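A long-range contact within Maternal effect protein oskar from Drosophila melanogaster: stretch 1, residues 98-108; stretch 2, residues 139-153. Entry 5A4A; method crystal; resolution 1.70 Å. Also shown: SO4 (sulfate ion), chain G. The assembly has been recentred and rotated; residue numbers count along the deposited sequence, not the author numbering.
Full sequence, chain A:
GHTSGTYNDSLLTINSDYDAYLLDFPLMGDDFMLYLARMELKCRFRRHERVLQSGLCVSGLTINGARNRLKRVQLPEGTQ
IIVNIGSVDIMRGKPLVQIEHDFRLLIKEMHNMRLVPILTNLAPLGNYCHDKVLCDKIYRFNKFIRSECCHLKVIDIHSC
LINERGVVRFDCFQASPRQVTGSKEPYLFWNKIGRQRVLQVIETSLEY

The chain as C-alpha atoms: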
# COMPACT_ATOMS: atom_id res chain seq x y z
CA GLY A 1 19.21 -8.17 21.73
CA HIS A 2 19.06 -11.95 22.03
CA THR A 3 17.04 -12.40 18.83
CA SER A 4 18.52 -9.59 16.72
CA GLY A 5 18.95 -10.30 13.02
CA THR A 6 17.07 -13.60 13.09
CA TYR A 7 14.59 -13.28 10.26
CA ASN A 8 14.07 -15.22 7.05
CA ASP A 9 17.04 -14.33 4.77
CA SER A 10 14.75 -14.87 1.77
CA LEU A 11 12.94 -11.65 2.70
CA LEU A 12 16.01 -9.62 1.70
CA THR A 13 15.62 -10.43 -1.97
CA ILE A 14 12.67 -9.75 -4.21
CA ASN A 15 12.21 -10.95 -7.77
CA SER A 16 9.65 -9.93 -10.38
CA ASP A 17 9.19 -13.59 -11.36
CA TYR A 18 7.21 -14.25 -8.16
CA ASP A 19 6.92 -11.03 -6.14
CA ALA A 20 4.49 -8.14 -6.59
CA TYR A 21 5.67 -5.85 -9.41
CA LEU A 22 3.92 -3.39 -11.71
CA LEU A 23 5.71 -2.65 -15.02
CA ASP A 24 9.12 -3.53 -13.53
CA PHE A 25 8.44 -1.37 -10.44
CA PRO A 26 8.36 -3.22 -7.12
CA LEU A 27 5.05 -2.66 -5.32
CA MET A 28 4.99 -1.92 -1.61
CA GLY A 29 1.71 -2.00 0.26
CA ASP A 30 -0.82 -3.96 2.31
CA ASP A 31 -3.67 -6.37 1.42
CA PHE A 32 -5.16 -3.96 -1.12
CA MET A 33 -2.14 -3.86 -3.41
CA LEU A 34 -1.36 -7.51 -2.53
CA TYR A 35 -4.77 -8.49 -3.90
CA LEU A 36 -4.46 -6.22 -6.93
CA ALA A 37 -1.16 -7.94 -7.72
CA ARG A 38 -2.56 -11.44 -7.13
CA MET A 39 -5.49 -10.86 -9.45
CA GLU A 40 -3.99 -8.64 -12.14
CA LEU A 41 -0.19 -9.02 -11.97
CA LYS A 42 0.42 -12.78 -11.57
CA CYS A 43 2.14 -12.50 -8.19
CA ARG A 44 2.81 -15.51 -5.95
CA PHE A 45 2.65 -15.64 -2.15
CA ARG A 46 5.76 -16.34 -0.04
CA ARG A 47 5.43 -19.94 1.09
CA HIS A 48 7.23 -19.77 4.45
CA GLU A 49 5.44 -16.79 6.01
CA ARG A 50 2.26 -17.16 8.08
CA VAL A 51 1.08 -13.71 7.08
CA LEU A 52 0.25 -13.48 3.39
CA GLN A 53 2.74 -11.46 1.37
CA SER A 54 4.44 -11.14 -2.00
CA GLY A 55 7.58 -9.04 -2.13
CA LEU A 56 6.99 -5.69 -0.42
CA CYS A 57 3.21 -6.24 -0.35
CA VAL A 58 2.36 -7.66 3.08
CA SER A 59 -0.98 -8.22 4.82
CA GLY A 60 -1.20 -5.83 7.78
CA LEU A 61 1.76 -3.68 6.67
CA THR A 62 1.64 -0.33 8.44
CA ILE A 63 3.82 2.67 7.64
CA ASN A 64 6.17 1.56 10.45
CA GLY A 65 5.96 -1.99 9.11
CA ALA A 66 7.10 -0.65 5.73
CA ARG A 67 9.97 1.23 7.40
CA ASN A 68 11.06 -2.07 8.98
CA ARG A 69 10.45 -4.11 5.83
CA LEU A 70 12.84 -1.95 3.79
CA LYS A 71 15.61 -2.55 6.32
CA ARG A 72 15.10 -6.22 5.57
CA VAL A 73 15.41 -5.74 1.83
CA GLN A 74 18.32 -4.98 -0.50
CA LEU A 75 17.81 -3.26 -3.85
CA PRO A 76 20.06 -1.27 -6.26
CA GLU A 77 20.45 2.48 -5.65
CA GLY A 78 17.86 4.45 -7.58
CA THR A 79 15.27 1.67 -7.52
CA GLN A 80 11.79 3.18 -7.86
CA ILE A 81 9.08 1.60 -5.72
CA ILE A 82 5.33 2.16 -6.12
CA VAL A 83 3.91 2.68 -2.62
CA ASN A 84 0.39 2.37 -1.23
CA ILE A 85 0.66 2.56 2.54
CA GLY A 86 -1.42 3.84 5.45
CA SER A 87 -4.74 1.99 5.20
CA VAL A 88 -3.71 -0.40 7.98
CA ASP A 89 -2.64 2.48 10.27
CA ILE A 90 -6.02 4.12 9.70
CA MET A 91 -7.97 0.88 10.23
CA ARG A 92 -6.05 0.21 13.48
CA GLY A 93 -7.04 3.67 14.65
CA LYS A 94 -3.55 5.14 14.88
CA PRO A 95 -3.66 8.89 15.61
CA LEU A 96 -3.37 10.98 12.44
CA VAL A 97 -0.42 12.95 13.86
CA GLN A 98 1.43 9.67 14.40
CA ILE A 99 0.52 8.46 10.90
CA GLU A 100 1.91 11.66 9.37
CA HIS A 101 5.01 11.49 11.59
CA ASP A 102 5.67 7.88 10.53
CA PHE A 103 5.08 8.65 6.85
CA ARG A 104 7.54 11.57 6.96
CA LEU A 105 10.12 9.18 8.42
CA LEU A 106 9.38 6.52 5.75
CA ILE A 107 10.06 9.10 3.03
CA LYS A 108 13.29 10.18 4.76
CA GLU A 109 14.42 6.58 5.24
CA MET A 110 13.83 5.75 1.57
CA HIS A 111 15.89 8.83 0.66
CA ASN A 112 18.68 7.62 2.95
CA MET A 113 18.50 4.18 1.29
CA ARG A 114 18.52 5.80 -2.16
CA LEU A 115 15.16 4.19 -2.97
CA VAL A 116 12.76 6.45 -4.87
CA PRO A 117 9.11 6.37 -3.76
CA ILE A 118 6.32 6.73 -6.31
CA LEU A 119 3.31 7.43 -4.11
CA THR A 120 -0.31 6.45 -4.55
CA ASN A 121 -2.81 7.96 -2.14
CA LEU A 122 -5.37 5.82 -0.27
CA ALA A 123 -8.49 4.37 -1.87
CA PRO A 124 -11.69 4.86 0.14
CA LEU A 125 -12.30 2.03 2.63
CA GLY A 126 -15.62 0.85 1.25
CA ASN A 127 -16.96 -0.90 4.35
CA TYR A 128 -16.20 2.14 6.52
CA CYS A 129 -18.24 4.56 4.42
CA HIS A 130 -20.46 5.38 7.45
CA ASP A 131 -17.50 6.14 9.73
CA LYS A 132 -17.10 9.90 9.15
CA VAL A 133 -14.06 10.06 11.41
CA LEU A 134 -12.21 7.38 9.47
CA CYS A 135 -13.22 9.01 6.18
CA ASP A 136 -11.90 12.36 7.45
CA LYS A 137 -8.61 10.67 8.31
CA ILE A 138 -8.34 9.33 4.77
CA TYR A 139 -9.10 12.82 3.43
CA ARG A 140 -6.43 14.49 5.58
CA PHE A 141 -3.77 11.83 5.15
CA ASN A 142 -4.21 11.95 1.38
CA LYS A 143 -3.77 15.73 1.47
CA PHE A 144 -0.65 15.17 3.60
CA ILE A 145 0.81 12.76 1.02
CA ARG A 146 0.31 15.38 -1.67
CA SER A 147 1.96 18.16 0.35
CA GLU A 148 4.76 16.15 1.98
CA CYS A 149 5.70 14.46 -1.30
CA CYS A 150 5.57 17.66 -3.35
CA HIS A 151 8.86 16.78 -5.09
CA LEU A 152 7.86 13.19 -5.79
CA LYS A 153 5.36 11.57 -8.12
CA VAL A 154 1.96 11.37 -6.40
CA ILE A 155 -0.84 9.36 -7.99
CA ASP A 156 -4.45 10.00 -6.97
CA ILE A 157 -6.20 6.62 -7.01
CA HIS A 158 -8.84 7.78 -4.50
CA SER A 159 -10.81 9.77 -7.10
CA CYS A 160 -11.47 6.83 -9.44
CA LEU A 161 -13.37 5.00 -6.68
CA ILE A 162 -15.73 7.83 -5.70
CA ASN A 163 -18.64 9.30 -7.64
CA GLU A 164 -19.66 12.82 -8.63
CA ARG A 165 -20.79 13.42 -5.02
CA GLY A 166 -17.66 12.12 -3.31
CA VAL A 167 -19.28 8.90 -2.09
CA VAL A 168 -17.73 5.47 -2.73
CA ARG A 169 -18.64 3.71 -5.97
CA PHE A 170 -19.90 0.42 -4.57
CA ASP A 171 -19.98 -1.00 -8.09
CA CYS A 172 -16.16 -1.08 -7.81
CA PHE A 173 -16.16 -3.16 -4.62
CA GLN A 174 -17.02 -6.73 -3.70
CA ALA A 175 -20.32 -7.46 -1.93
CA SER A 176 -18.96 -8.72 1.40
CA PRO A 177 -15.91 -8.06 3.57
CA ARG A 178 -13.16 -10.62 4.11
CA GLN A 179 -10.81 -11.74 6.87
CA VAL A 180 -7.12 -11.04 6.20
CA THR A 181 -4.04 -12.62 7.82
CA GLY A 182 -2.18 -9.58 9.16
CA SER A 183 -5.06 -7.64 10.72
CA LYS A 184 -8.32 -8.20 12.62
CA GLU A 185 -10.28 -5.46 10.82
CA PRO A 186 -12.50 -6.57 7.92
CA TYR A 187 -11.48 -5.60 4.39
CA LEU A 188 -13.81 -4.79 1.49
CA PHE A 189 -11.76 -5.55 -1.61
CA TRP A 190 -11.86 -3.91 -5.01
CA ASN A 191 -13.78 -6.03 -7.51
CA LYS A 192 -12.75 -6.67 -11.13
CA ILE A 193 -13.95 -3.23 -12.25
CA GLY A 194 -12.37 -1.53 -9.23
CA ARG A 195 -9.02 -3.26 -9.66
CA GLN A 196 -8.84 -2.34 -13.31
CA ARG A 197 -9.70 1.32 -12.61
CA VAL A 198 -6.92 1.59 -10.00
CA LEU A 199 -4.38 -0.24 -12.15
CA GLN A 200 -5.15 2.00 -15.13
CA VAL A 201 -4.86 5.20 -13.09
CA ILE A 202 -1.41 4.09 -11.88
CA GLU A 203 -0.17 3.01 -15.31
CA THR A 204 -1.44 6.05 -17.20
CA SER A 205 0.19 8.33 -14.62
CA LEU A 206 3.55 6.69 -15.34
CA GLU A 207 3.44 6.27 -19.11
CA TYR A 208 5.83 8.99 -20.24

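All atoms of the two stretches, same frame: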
# COMPACT_ATOMS: atom_id res chain seq x y z
N GLN A 98 0.46 10.75 14.37
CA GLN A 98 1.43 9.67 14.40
C GLN A 98 1.61 9.09 13.00
O GLN A 98 2.73 8.79 12.57
CB GLN A 98 0.93 8.60 15.36
CG GLN A 98 1.98 7.69 15.92
CD GLN A 98 1.35 6.67 16.86
OE1 GLN A 98 1.03 5.56 16.45
NE2 GLN A 98 1.15 7.07 18.12
N ILE A 99 0.50 8.95 12.28
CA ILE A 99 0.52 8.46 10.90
C ILE A 99 1.37 9.38 10.01
O ILE A 99 2.20 8.92 9.22
CB ILE A 99 -0.92 8.35 10.35
CG1 ILE A 99 -1.68 7.25 11.10
CG2 ILE A 99 -0.91 8.07 8.86
CD1 ILE A 99 -3.14 7.11 10.69
N GLU A 100 1.16 10.68 10.15
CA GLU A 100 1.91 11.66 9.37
C GLU A 100 3.39 11.66 9.77
O GLU A 100 4.28 11.70 8.92
CB GLU A 100 1.28 13.04 9.50
CG GLU A 100 -0.08 13.10 8.81
CD GLU A 100 -0.85 14.37 9.08
OE1 GLU A 100 -0.44 15.15 9.96
OE2 GLU A 100 -1.89 14.58 8.40
N HIS A 101 3.64 11.61 11.07
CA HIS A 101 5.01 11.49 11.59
C HIS A 101 5.74 10.27 11.01
O HIS A 101 6.88 10.37 10.55
CB HIS A 101 4.97 11.42 13.11
CG HIS A 101 6.29 11.09 13.73
ND1 HIS A 101 7.31 12.02 13.86
CD2 HIS A 101 6.77 9.94 14.26
CE1 HIS A 101 8.35 11.45 14.44
NE2 HIS A 101 8.05 10.19 14.69
N ASP A 102 5.08 9.12 11.05
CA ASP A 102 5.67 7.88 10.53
C ASP A 102 5.91 7.96 9.02
O ASP A 102 6.95 7.53 8.53
CB ASP A 102 4.75 6.68 10.83
CG ASP A 102 4.66 6.37 12.31
OD1 ASP A 102 5.45 6.93 13.10
OD2 ASP A 102 3.79 5.56 12.70
N PHE A 103 4.95 8.53 8.30
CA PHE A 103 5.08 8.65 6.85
C PHE A 103 6.26 9.57 6.48
O PHE A 103 7.03 9.27 5.56
CB PHE A 103 3.77 9.14 6.23
CG PHE A 103 3.77 9.10 4.72
CD1 PHE A 103 3.52 7.92 4.05
CD2 PHE A 103 4.05 10.24 3.98
CE1 PHE A 103 3.53 7.86 2.68
CE2 PHE A 103 4.07 10.20 2.60
CZ PHE A 103 3.81 9.01 1.95
N ARG A 104 6.42 10.67 7.21
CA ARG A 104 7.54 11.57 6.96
C ARG A 104 8.86 10.83 7.15
O ARG A 104 9.80 10.99 6.37
CB ARG A 104 7.43 12.80 7.87
CG ARG A 104 8.60 13.74 7.84
CD ARG A 104 8.36 14.92 8.79
NE ARG A 104 7.48 15.93 8.21
CZ ARG A 104 6.20 16.11 8.53
NH1 ARG A 104 5.61 15.34 9.44
NH2 ARG A 104 5.51 17.07 7.93
N LEU A 105 8.92 9.98 8.17
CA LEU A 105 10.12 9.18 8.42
C LEU A 105 10.34 8.07 7.38
O LEU A 105 11.49 7.74 7.07
CB LEU A 105 10.10 8.59 9.83
CG LEU A 105 10.23 9.62 10.95
CD1 LEU A 105 10.11 8.95 12.31
CD2 LEU A 105 11.54 10.40 10.84
N LEU A 106 9.26 7.50 6.84
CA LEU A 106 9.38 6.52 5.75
C LEU A 106 10.02 7.18 4.52
O LEU A 106 10.95 6.64 3.91
CB LEU A 106 8.01 5.92 5.38
CG LEU A 106 7.98 5.01 4.14
CD1 LEU A 106 8.88 3.78 4.29
CD2 LEU A 106 6.55 4.58 3.78
N ILE A 107 9.51 8.35 4.16
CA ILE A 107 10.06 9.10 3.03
C ILE A 107 11.54 9.43 3.23
O ILE A 107 12.36 9.28 2.32
CB ILE A 107 9.26 10.39 2.78
CG1 ILE A 107 7.81 10.07 2.39
CG2 ILE A 107 9.92 11.22 1.68
CD1 ILE A 107 7.66 9.24 1.11
N LYS A 108 11.90 9.86 4.44
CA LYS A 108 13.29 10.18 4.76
C LYS A 108 14.18 8.94 4.72
O LYS A 108 15.30 8.99 4.24
CB LYS A 108 13.35 10.86 6.12
CG LYS A 108 14.73 11.05 6.72
CD LYS A 108 14.59 11.65 8.12
CE LYS A 108 15.78 11.33 9.02
NZ LYS A 108 16.99 12.09 8.60
N TYR A 139 -9.16 11.51 4.09
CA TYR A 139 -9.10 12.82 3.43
C TYR A 139 -7.86 13.61 3.82
O TYR A 139 -7.16 14.13 2.95
CB TYR A 139 -10.39 13.60 3.73
CG TYR A 139 -10.29 15.09 3.52
CD1 TYR A 139 -10.20 15.63 2.25
CD2 TYR A 139 -10.31 15.96 4.60
CE1 TYR A 139 -10.11 17.00 2.05
CE2 TYR A 139 -10.24 17.32 4.42
CZ TYR A 139 -10.14 17.83 3.15
OH TYR A 139 -10.05 19.19 2.97
N ARG A 140 -7.58 13.71 5.12
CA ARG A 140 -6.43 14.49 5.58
C ARG A 140 -5.09 13.83 5.28
O ARG A 140 -4.13 14.49 4.91
CB ARG A 140 -6.55 14.79 7.08
CG ARG A 140 -7.74 15.69 7.37
CD ARG A 140 -7.89 16.03 8.84
NE ARG A 140 -9.07 16.86 8.98
CZ ARG A 140 -9.09 18.19 8.88
NH1 ARG A 140 -7.97 18.89 8.70
NH2 ARG A 140 -10.25 18.82 9.00
N PHE A 141 -5.02 12.51 5.44
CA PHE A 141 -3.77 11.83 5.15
C PHE A 141 -3.41 11.94 3.67
O PHE A 141 -2.24 12.13 3.31
CB PHE A 141 -3.82 10.37 5.60
CG PHE A 141 -2.53 9.62 5.34
CD1 PHE A 141 -1.34 10.05 5.89
CD2 PHE A 141 -2.53 8.49 4.53
CE1 PHE A 141 -0.15 9.37 5.64
CE2 PHE A 141 -1.35 7.80 4.28
CZ PHE A 141 -0.16 8.24 4.84
N ASN A 142 -4.43 11.83 2.81
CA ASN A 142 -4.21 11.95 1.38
C ASN A 142 -3.71 13.34 1.02
O ASN A 142 -2.83 13.48 0.17
CB ASN A 142 -5.46 11.61 0.57
CG ASN A 142 -5.68 10.11 0.45
OD1 ASN A 142 -4.83 9.32 0.83
ND2 ASN A 142 -6.83 9.72 -0.11
N LYS A 143 -4.26 14.37 1.67
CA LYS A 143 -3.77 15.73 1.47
C LYS A 143 -2.32 15.85 1.95
O LYS A 143 -1.51 16.55 1.31
CB LYS A 143 -4.65 16.76 2.19
CG LYS A 143 -5.92 17.10 1.44
CD LYS A 143 -6.71 18.20 2.16
CE LYS A 143 -6.05 19.56 2.02
NZ LYS A 143 -6.82 20.60 2.75
N PHE A 144 -2.00 15.18 3.05
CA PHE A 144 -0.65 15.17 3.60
C PHE A 144 0.33 14.52 2.63
O PHE A 144 1.43 15.03 2.42
CB PHE A 144 -0.59 14.48 4.97
CG PHE A 144 0.80 14.47 5.60
CD1 PHE A 144 1.28 15.58 6.27
CD2 PHE A 144 1.60 13.35 5.51
CE1 PHE A 144 2.54 15.58 6.84
CE2 PHE A 144 2.87 13.33 6.07
CZ PHE A 144 3.34 14.45 6.74
N ILE A 145 -0.07 13.40 2.02
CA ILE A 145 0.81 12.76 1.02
C ILE A 145 1.15 13.76 -0.08
O ILE A 145 2.32 13.92 -0.47
CB ILE A 145 0.17 11.50 0.40
CG1 ILE A 145 0.07 10.37 1.44
CG2 ILE A 145 0.98 11.03 -0.82
CD1 ILE A 145 -0.80 9.21 1.02
N ARG A 146 0.13 14.45 -0.57
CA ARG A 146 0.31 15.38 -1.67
C ARG A 146 1.24 16.54 -1.30
O ARG A 146 2.05 16.98 -2.13
CB ARG A 146 -1.05 15.91 -2.15
CG ARG A 146 -0.92 16.85 -3.33
CD ARG A 146 -2.14 16.80 -4.24
NE ARG A 146 -3.17 17.75 -3.86
N SER A 147 1.15 17.02 -0.06
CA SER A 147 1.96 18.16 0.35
C SER A 147 3.37 17.75 0.79
O SER A 147 4.35 18.41 0.45
CB SER A 147 1.25 18.95 1.46
OG SER A 147 1.11 18.17 2.63
N GLU A 148 3.47 16.65 1.52
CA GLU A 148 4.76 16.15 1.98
C GLU A 148 5.63 15.65 0.82
O GLU A 148 6.85 15.82 0.82
CB GLU A 148 4.55 15.00 2.98
CG GLU A 148 5.84 14.39 3.50
CD GLU A 148 6.58 15.30 4.47
OE1 GLU A 148 5.99 16.31 4.93
OE2 GLU A 148 7.75 15.00 4.78
N CYS A 149 4.98 15.05 -0.17
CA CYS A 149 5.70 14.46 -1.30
C CYS A 149 5.62 15.36 -2.52
O CYS A 149 5.51 14.89 -3.65
CB CYS A 149 5.14 13.08 -1.63
SG CYS A 149 5.33 11.89 -0.28
N CYS A 150 5.68 16.67 -2.28
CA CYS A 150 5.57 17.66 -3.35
C CYS A 150 6.66 17.54 -4.42
O CYS A 150 6.47 18.00 -5.54
CB CYS A 150 5.53 19.08 -2.79
SG CYS A 150 6.87 19.49 -1.67
N HIS A 151 7.80 16.94 -4.10
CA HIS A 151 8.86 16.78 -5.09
C HIS A 151 8.86 15.40 -5.74
O HIS A 151 9.71 15.10 -6.59
CB HIS A 151 10.22 17.04 -4.46
CG HIS A 151 10.27 18.30 -3.66
ND1 HIS A 151 10.38 19.55 -4.25
CD2 HIS A 151 10.23 18.51 -2.33
CE1 HIS A 151 10.41 20.47 -3.30
NE2 HIS A 151 10.32 19.87 -2.13
N LEU A 152 7.93 14.56 -5.31
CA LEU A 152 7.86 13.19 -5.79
C LEU A 152 6.59 12.98 -6.60
O LEU A 152 5.64 13.77 -6.51
CB LEU A 152 7.90 12.21 -4.60
CG LEU A 152 9.18 12.30 -3.75
CD1 LEU A 152 9.03 11.51 -2.44
CD2 LEU A 152 10.37 11.79 -4.55
N LYS A 153 6.56 11.91 -7.38
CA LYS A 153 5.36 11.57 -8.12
C LYS A 153 4.26 11.09 -7.16
O LYS A 153 4.47 10.15 -6.38
CB LYS A 153 5.66 10.52 -9.18
CG LYS A 153 4.47 10.15 -10.05
CD LYS A 153 4.07 11.30 -10.97
CE LYS A 153 2.98 10.82 -11.93
NZ LYS A 153 2.64 11.87 -12.94
S SO4 G . 10.22 6.58 15.49
O1 SO4 G . 10.35 5.51 16.48
O2 SO4 G . 11.39 6.54 14.61
O3 SO4 G . 9.00 6.36 14.72
O4 SO4 G . 10.15 7.88 16.14
O HOH W 1 10.47 13.13 4.81

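Two helices running in nearly the same direction, 27° apart, pack through an aromatic core that a single salt bridge and a water border on one flank. The axes approach to 10.7 Å, a spacing that leaves room for phenylalanine rings between the backbones, and the contact buries 589 Å² in all.

Phe 103 is the hub. Its CA-to-CB bond points toward the second stretch, and with chi1 in t its ring reaches four neighbours there. The edge of Phe 141 meets its face, with ring centroids 5.4 Å apart and planes at 89°, so the two rings pack almost perpendicular. Ile 145 also lies over a face, Phe 103 CZ to Ile 145 CG1 being 4.0 Å, while Cys 149 SG sits at the ring edge, 3.6 Å from Phe 103 CE2. Phe 144 completes the set, its CE2 3.9 Å from Phe 103 CD2.

The rings of the second helix are covered in turn by aliphatic carbon. Ile 99 CG2 stands 3.9 Å from the centroid of the Phe 141 ring, and Glu 100 CG 3.7 Å from that of Phe 144, only 14° off the normal. Glu 100 thus uses its methylene as an apolar surface while its carboxylate remains free of any salt bridge across the contact.

Arg 104 starts sideways, but its long side chain brings the face of the guanidinium against the edge of the Phe 144 ring, with NH2 3.5 Å from Phe 144 CE1, and places NH2 3.1 Å from Glu 148 OE1, forming the salt bridge. Water 1 adds a second link between these residues, donating to the backbone, Arg 104 O, at 2.7 Å and, weakly, to Glu 148 OE2 at 3.3 Å.

One turn further on, Ile 107 extends the apolar packing along the second stretch, with CD1 3.8 Å from Cys 149 SG and CG2 4.2 Å from Leu 152 CD1. These partners are the first and last residues of a type I turn.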